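Local coordinates for cysteine desulfurase (Fervidobacterium islandicum, PDB 6A6E), which catalyses the pyridoxal-phosphate-dependent removal of sulfur from cysteine, leaving alanine and a persulfide, probably as a sulfur source for iron-sulfur cluster assembly, at residues Y59-H65 and E74-E80; I107-N112 and P139-L143; E158-I162 and E333-P337. All blocks are in the same frame, centred on the assembly; numbering follows the deposited sequence.

Contact 1: Y59-H65 and E74-E80; sequences YHYSNIH and EATVAYE
I64 leans on A75 and Y79 of helix 70-90, pinning the loop that follows helix 47-59 at the dimer interface of this fold-type I pyridoxal-phosphate enzyme. A chi1 of 54° places I64 CG1 between its own backbone N and carbonyl carbon, and from there CD1 extends over one face of the phenol: this CH-pi contact brings I64 CD1 to 3.6 Å from the centroid of the Y79 ring. The second branch turns to the helix surface, where I64 CG2 lies 3.7 Å from A75 CB. A75 CB also meets the loop backbone, 3.4 Å from S62 O and close to H60 O. N63 of this loop packs on H235 of the second subunit, a residue of that subunit's pyridoxal-phosphate pocket.

At the start of the loop, H60 ND1 donates to E74 OE1 over 2.8 Å in a nearly straight bond (165°). The acceptor sits in the imidazole plane, yet it is approached from above the carboxylate plane. R27 of the second subunit forms a salt bridge with the same E74 oxygen. Beyond I64, H65 N donates to T76 OG1 at 3.0 Å, and this hydroxyl is also hydrogen-bonded to A72 O.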
# COMPACT_ATOMS: atom_id res chain seq x y z
N TYR A 59 -6.48 13.73 14.46
CA TYR A 59 -7.10 13.63 15.79
C TYR A 59 -7.40 12.21 16.30
O TYR A 59 -7.62 12.03 17.53
CB TYR A 59 -8.39 14.50 15.86
CG TYR A 59 -8.16 16.02 15.71
CD1 TYR A 59 -7.64 16.79 16.76
CD2 TYR A 59 -8.43 16.66 14.53
CE1 TYR A 59 -7.42 18.19 16.63
CE2 TYR A 59 -8.26 18.06 14.39
CZ TYR A 59 -7.75 18.81 15.46
OH TYR A 59 -7.53 20.16 15.33
N HIS A 60 -7.42 11.21 15.41
CA HIS A 60 -7.89 9.88 15.83
C HIS A 60 -6.92 8.76 15.47
O HIS A 60 -7.31 7.65 15.32
CB HIS A 60 -9.25 9.58 15.28
CG HIS A 60 -10.26 10.60 15.72
ND1 HIS A 60 -10.74 10.64 17.01
CD2 HIS A 60 -10.78 11.68 15.08
CE1 HIS A 60 -11.56 11.67 17.12
NE2 HIS A 60 -11.59 12.33 15.98
N TYR A 61 -5.65 9.08 15.38
CA TYR A 61 -4.69 8.20 14.68
C TYR A 61 -3.68 7.59 15.63
O TYR A 61 -3.14 8.28 16.47
CB TYR A 61 -3.94 9.00 13.61
CG TYR A 61 -2.86 8.16 13.00
CD1 TYR A 61 -3.17 7.28 11.98
CD2 TYR A 61 -1.58 8.11 13.54
CE1 TYR A 61 -2.20 6.45 11.45
CE2 TYR A 61 -0.63 7.28 13.03
CZ TYR A 61 -0.95 6.46 11.97
OH TYR A 61 -0.04 5.60 11.42
N SER A 62 -3.43 6.30 15.46
CA SER A 62 -2.33 5.58 16.04
C SER A 62 -2.31 4.23 15.37
O SER A 62 -3.17 3.93 14.61
CB SER A 62 -2.54 5.29 17.53
OG SER A 62 -2.22 6.38 18.32
N ASN A 63 -1.33 3.39 15.68
CA ASN A 63 -1.29 2.07 15.08
C ASN A 63 -2.35 1.22 15.77
O ASN A 63 -2.76 1.50 16.91
CB ASN A 63 0.09 1.43 15.16
CG ASN A 63 0.33 0.47 13.97
OD1 ASN A 63 -0.66 -0.09 13.39
ND2 ASN A 63 1.60 0.30 13.58
N ILE A 64 -2.81 0.20 15.09
CA ILE A 64 -4.02 -0.47 15.49
C ILE A 64 -3.79 -1.91 15.96
O ILE A 64 -2.74 -2.48 15.72
CB ILE A 64 -4.97 -0.50 14.30
CG1 ILE A 64 -4.34 -1.11 13.04
CG2 ILE A 64 -5.45 0.88 13.99
CD1 ILE A 64 -5.45 -1.41 12.01
N HIS A 65 -4.81 -2.50 16.52
CA HIS A 65 -4.79 -3.84 17.17
C HIS A 65 -4.00 -3.75 18.51
O HIS A 65 -3.22 -2.82 18.71
CB HIS A 65 -4.25 -4.99 16.25
CG HIS A 65 -4.85 -5.02 14.89
ND1 HIS A 65 -6.22 -5.11 14.70
CD2 HIS A 65 -4.30 -4.93 13.65
CE1 HIS A 65 -6.49 -5.06 13.40
NE2 HIS A 65 -5.34 -4.98 12.74
N GLU A 74 -9.53 4.11 19.22
CA GLU A 74 -10.27 4.85 18.23
C GLU A 74 -9.86 4.39 16.83
O GLU A 74 -10.73 4.18 15.95
CB GLU A 74 -10.03 6.37 18.41
CG GLU A 74 -10.71 6.93 19.66
CD GLU A 74 -10.45 8.42 19.93
OE1 GLU A 74 -9.72 9.11 19.18
OE2 GLU A 74 -11.01 8.94 20.93
N ALA A 75 -8.55 4.26 16.60
CA ALA A 75 -8.05 3.97 15.25
C ALA A 75 -8.46 2.54 14.94
O ALA A 75 -8.87 2.24 13.85
CB ALA A 75 -6.55 4.18 15.21
N THR A 76 -8.37 1.65 15.91
CA THR A 76 -8.71 0.27 15.68
C THR A 76 -10.19 0.07 15.35
O THR A 76 -10.58 -0.65 14.38
CB THR A 76 -8.32 -0.62 16.90
OG1 THR A 76 -6.92 -0.49 17.17
CG2 THR A 76 -8.59 -2.06 16.62
N VAL A 77 -11.02 0.71 16.14
CA VAL A 77 -12.49 0.70 15.88
C VAL A 77 -12.82 1.27 14.49
O VAL A 77 -13.56 0.68 13.73
CB VAL A 77 -13.21 1.46 17.02
CG1 VAL A 77 -14.65 1.77 16.71
CG2 VAL A 77 -13.13 0.68 18.34
N ALA A 78 -12.19 2.37 14.13
CA ALA A 78 -12.49 2.99 12.83
C ALA A 78 -12.09 2.07 11.70
O ALA A 78 -12.84 1.94 10.72
CB ALA A 78 -11.84 4.38 12.70
N TYR A 79 -10.93 1.43 11.82
CA TYR A 79 -10.45 0.49 10.79
C TYR A 79 -11.38 -0.71 10.62
O TYR A 79 -11.74 -1.09 9.50
CB TYR A 79 -9.03 0.03 11.12
CG TYR A 79 -8.34 -0.84 10.11
CD1 TYR A 79 -7.74 -0.31 8.94
CD2 TYR A 79 -8.20 -2.23 10.34
CE1 TYR A 79 -7.07 -1.15 8.04
CE2 TYR A 79 -7.52 -3.06 9.45
CZ TYR A 79 -6.98 -2.52 8.29
OH TYR A 79 -6.34 -3.41 7.46
N GLU A 80 -11.73 -1.37 11.71
CA GLU A 80 -12.69 -2.49 11.59
C GLU A 80 -14.09 -2.04 11.11
O GLU A 80 -14.72 -2.76 10.40
CB GLU A 80 -12.85 -3.20 12.92
CG GLU A 80 -11.63 -4.01 13.46
CD GLU A 80 -10.27 -4.10 12.69
OE1 GLU A 80 -10.01 -5.00 11.72
OE2 GLU A 80 -9.36 -3.33 13.24

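Contact 2: I107-N112 and P139-L143; sequences INFLVN and PWVRL
The indole of W140 receives V111 CG2 on one face, a CH-pi contact 3.5 Å from the centroid of the six-membered ring and 8° off its normal. I107 CG2 comes in obliquely near the pyrrole part, 3.9 Å from W140 NE1, whose N-H is hydrogen-bonded to N136 OD1, which helps to fix the rotation of the indole. The indole also packs on V126, I128 and I208 of the seven-stranded sheet. The flat amide of N108 meets the P139 ring, with N108 OD1 3.9 Å from P139 CB.

V111 is central to the interface: with CG1 anti to its backbone N (chi1 -177°), CG2 is left for the indole while CG1 presses on L143 CD1 at 3.4 Å, tighter than usual for two carbons. N112 flanks the same leucine methyl; its OD1 is bonded to Y147 OH, and N112 ND2 donates to N108 O at 2.8 Å, a carbonyl that also accepts from N112 N.

The segments belong to helices 103-116 and 138-147 of the large domain; the axes of 107-112 and 139-143 approach to 10.3 Å at 38°. N108 ND2 bonds to Y261 O of the second subunit and to O of T104, which with T103 lines the pyridoxal-phosphate pocket; the I107 side chain is about 7 Å from the cofactor. With the amides and indole N-H satisfied by other partners, the helices are joined by apolar shape fit.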
# COMPACT_ATOMS: atom_id res chain seq x y z
N ILE A 107 -4.17 -9.63 -7.22
CA ILE A 107 -3.94 -10.67 -8.19
C ILE A 107 -2.64 -11.39 -7.88
O ILE A 107 -2.55 -12.64 -7.96
CB ILE A 107 -3.95 -10.19 -9.68
CG1 ILE A 107 -5.30 -9.57 -10.09
CG2 ILE A 107 -3.65 -11.33 -10.65
CD1 ILE A 107 -6.40 -10.59 -10.19
N ASN A 108 -1.60 -10.63 -7.58
CA ASN A 108 -0.32 -11.29 -7.25
C ASN A 108 -0.47 -12.20 -6.02
O ASN A 108 0.12 -13.28 -5.98
CB ASN A 108 0.79 -10.25 -7.03
CG ASN A 108 1.37 -9.74 -8.33
OD1 ASN A 108 2.34 -10.32 -8.85
ND2 ASN A 108 0.77 -8.67 -8.89
N PHE A 109 -1.23 -11.73 -5.02
CA PHE A 109 -1.51 -12.46 -3.80
C PHE A 109 -2.13 -13.83 -4.20
O PHE A 109 -1.69 -14.91 -3.73
CB PHE A 109 -2.42 -11.60 -2.96
CG PHE A 109 -3.01 -12.23 -1.72
CD1 PHE A 109 -3.65 -13.47 -1.74
CD2 PHE A 109 -3.08 -11.48 -0.56
CE1 PHE A 109 -4.24 -14.00 -0.59
CE2 PHE A 109 -3.68 -11.99 0.59
CZ PHE A 109 -4.24 -13.27 0.57
N LEU A 110 -3.10 -13.81 -5.10
CA LEU A 110 -3.80 -15.05 -5.47
C LEU A 110 -2.89 -16.04 -6.20
O LEU A 110 -2.90 -17.22 -5.85
CB LEU A 110 -5.06 -14.73 -6.28
CG LEU A 110 -6.11 -14.04 -5.44
CD1 LEU A 110 -7.30 -13.61 -6.25
CD2 LEU A 110 -6.59 -15.00 -4.33
N VAL A 111 -2.13 -15.60 -7.19
CA VAL A 111 -1.30 -16.51 -7.94
C VAL A 111 -0.31 -17.21 -7.00
O VAL A 111 -0.19 -18.45 -7.03
CB VAL A 111 -0.41 -15.82 -9.04
CG1 VAL A 111 0.36 -16.90 -9.80
CG2 VAL A 111 -1.21 -15.02 -10.00
N ASN A 112 0.40 -16.40 -6.21
CA ASN A 112 1.37 -16.92 -5.30
C ASN A 112 0.72 -17.79 -4.22
O ASN A 112 1.30 -18.87 -3.87
CB ASN A 112 2.25 -15.85 -4.64
CG ASN A 112 3.18 -15.20 -5.59
OD1 ASN A 112 4.27 -15.72 -5.85
ND2 ASN A 112 2.77 -14.00 -6.13
N PRO A 139 1.10 -11.46 -14.11
CA PRO A 139 1.51 -12.39 -13.07
C PRO A 139 1.38 -13.88 -13.48
O PRO A 139 2.26 -14.68 -13.19
CB PRO A 139 0.56 -12.08 -11.90
CG PRO A 139 -0.02 -10.75 -12.16
CD PRO A 139 0.03 -10.55 -13.66
N TRP A 140 0.29 -14.22 -14.14
CA TRP A 140 0.04 -15.58 -14.60
C TRP A 140 1.12 -16.02 -15.61
O TRP A 140 1.73 -17.04 -15.43
CB TRP A 140 -1.36 -15.68 -15.24
CG TRP A 140 -2.49 -15.26 -14.33
CD1 TRP A 140 -3.27 -14.15 -14.47
CD2 TRP A 140 -2.99 -15.95 -13.18
NE1 TRP A 140 -4.17 -14.06 -13.44
CE2 TRP A 140 -4.05 -15.19 -12.68
CE3 TRP A 140 -2.65 -17.12 -12.53
CZ2 TRP A 140 -4.75 -15.56 -11.53
CZ3 TRP A 140 -3.37 -17.51 -11.45
CH2 TRP A 140 -4.40 -16.73 -10.96
N VAL A 141 1.41 -15.20 -16.61
CA VAL A 141 2.34 -15.58 -17.66
C VAL A 141 3.75 -15.68 -17.09
O VAL A 141 4.43 -16.69 -17.29
CB VAL A 141 2.31 -14.58 -18.79
CG1 VAL A 141 3.46 -14.78 -19.75
CG2 VAL A 141 0.94 -14.59 -19.46
N ARG A 142 4.19 -14.70 -16.30
CA ARG A 142 5.51 -14.80 -15.71
C ARG A 142 5.63 -15.90 -14.64
O ARG A 142 6.61 -16.67 -14.63
CB ARG A 142 5.98 -13.48 -15.09
CG ARG A 142 7.43 -13.55 -14.55
CD ARG A 142 8.42 -13.88 -15.68
NE ARG A 142 9.79 -13.75 -15.27
CZ ARG A 142 10.83 -13.75 -16.11
NH1 ARG A 142 10.68 -13.97 -17.42
NH2 ARG A 142 12.04 -13.51 -15.65
N LEU A 143 4.69 -15.97 -13.72
CA LEU A 143 4.82 -16.99 -12.71
C LEU A 143 4.64 -18.45 -13.22
O LEU A 143 5.15 -19.38 -12.55
CB LEU A 143 4.02 -16.72 -11.46
CG LEU A 143 4.47 -15.52 -10.60
CD1 LEU A 143 3.36 -15.22 -9.61
CD2 LEU A 143 5.77 -15.76 -9.89

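Contact 3: E158-I162 and E333-P337; sequences EKGVI and EVYGP
K159 grips the 333-337 segment at two points. Its carbonyl oxygen accepts from the backbone of the glycine: G336 N lies 2.9 Å from K159 O, within the carbonyl plane though with a rather bent N-H geometry (139°). Its side chain meanwhile turns at chi2 (-74°) and then runs extended, which carries the ammonium back along the segment to V334, where K159 NZ donates to V334 O, also at 2.9 Å. Beside it V161 adds an apolar patch, its CG2 resting 3.8 Å from P337 CD and nearer still to the proline nitrogen.

The contact bridges the two domains of a fold-type I enzyme. Segment 158-162 lies in the loop after strand 150-154, an outermost strand of the seven-stranded sheet of the large domain; segment 333-337 begins within strand 332-334, which borders the six-stranded sheet of the smaller one, and runs on past it.

Behind the first shell, D157 shapes the loop: its OD1 accepts from K159 N, closing an Asx turn, and from V161 N, so the residues on both sides of G160 are fixed by a single oxygen. On the strand side, Y335 OH donates to E333 OE1 at 2.7 Å, using the anti lone pair of the carboxylate, and is also bonded to N349 ND2. S388 OG shares that same carboxylate oxygen, and K389 N binds the other. K159 NZ stays 4.8 Å from E333 OE2, too far for a salt bridge, although the opposite charge probably makes the site more hospitable to the ammonium. Backbone hydrogen bonds between E333 and N349 and between Y335 and S347 tie the segment to strand 345-350.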
# COMPACT_ATOMS: atom_id res chain seq x y z
N GLU A 158 -12.57 -9.50 -33.44
CA GLU A 158 -11.65 -8.58 -34.06
C GLU A 158 -11.99 -7.16 -33.66
O GLU A 158 -11.23 -6.26 -33.94
CB GLU A 158 -11.59 -8.79 -35.59
CG GLU A 158 -12.81 -8.34 -36.37
CD GLU A 158 -12.65 -8.53 -37.89
OE1 GLU A 158 -11.74 -9.27 -38.37
OE2 GLU A 158 -13.45 -7.91 -38.62
N LYS A 159 -13.11 -6.98 -32.95
CA LYS A 159 -13.46 -5.73 -32.28
C LYS A 159 -13.11 -5.78 -30.74
O LYS A 159 -13.42 -4.86 -29.99
CB LYS A 159 -14.92 -5.38 -32.55
CG LYS A 159 -15.20 -4.72 -33.90
CD LYS A 159 -14.75 -3.26 -33.92
CE LYS A 159 -15.15 -2.53 -35.19
NZ LYS A 159 -14.56 -1.14 -35.19
N GLY A 160 -12.52 -6.87 -30.30
CA GLY A 160 -12.17 -7.06 -28.90
C GLY A 160 -13.27 -7.62 -28.00
O GLY A 160 -13.14 -7.60 -26.81
N VAL A 161 -14.34 -8.14 -28.59
CA VAL A 161 -15.52 -8.60 -27.83
C VAL A 161 -15.31 -10.03 -27.43
O VAL A 161 -14.79 -10.85 -28.22
CB VAL A 161 -16.85 -8.45 -28.66
CG1 VAL A 161 -18.07 -8.92 -27.87
CG2 VAL A 161 -17.06 -7.02 -28.99
N ILE A 162 -15.64 -10.33 -26.16
CA ILE A 162 -15.69 -11.72 -25.69
C ILE A 162 -17.18 -12.15 -25.78
O ILE A 162 -18.00 -11.69 -25.00
CB ILE A 162 -15.23 -11.85 -24.22
CG1 ILE A 162 -13.80 -11.37 -24.06
CG2 ILE A 162 -15.43 -13.29 -23.71
CD1 ILE A 162 -12.77 -12.33 -24.53
N GLU A 333 -12.79 5.38 -35.69
CA GLU A 333 -12.98 3.92 -35.55
C GLU A 333 -13.14 3.60 -34.00
O GLU A 333 -12.28 3.98 -33.21
CB GLU A 333 -11.78 3.19 -36.11
CG GLU A 333 -11.88 1.69 -36.07
CD GLU A 333 -10.74 1.01 -36.82
OE1 GLU A 333 -9.60 0.88 -36.27
OE2 GLU A 333 -11.01 0.53 -37.98
N VAL A 334 -14.25 2.95 -33.61
CA VAL A 334 -14.60 2.64 -32.21
C VAL A 334 -14.36 1.14 -31.91
O VAL A 334 -14.67 0.31 -32.72
CB VAL A 334 -16.05 3.04 -31.91
CG1 VAL A 334 -16.50 2.52 -30.55
CG2 VAL A 334 -16.14 4.54 -31.92
N TYR A 335 -13.77 0.81 -30.77
CA TYR A 335 -13.55 -0.60 -30.41
C TYR A 335 -14.52 -1.06 -29.35
O TYR A 335 -15.08 -0.26 -28.60
CB TYR A 335 -12.06 -0.87 -30.04
CG TYR A 335 -11.14 -0.20 -31.05
CD1 TYR A 335 -10.90 -0.77 -32.28
CD2 TYR A 335 -10.63 1.06 -30.81
CE1 TYR A 335 -10.13 -0.13 -33.26
CE2 TYR A 335 -9.84 1.71 -31.75
CZ TYR A 335 -9.63 1.14 -32.99
OH TYR A 335 -8.86 1.82 -33.89
N GLY A 336 -14.73 -2.36 -29.29
CA GLY A 336 -15.62 -2.94 -28.30
C GLY A 336 -17.01 -3.23 -28.86
O GLY A 336 -17.27 -2.97 -30.01
N PRO A 337 -17.91 -3.79 -28.04
CA PRO A 337 -19.27 -4.14 -28.44
C PRO A 337 -20.13 -2.91 -28.62
O PRO A 337 -19.98 -1.91 -27.92
CB PRO A 337 -19.78 -4.96 -27.22
CG PRO A 337 -19.01 -4.33 -26.05
CD PRO A 337 -17.64 -4.16 -26.63

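In the fold
Along the chain the contacts open and close in series, so none is nested in another. Contact 1 links the loop after helix 47-59 to helix 70-90, contact 2 consecutive helices with strand 125-129 between them, and contact 3 residues some 170 positions apart. Their centres lie about 32 Å (1 and 2), 27 Å (2 and 3) and 47 Å (1 and 3) apart, and none touches another. Contact 2 and the 158-162 half of contact 3 both flank the large-domain sheet: helix 138-147 leads into strand 150-154. Contacts 1 and 3 lie on opposite sides of the chain's centre. Contacts 1 and 2 thus lie where the subunits meet, whereas contact 3 joins the two sheets within one chain.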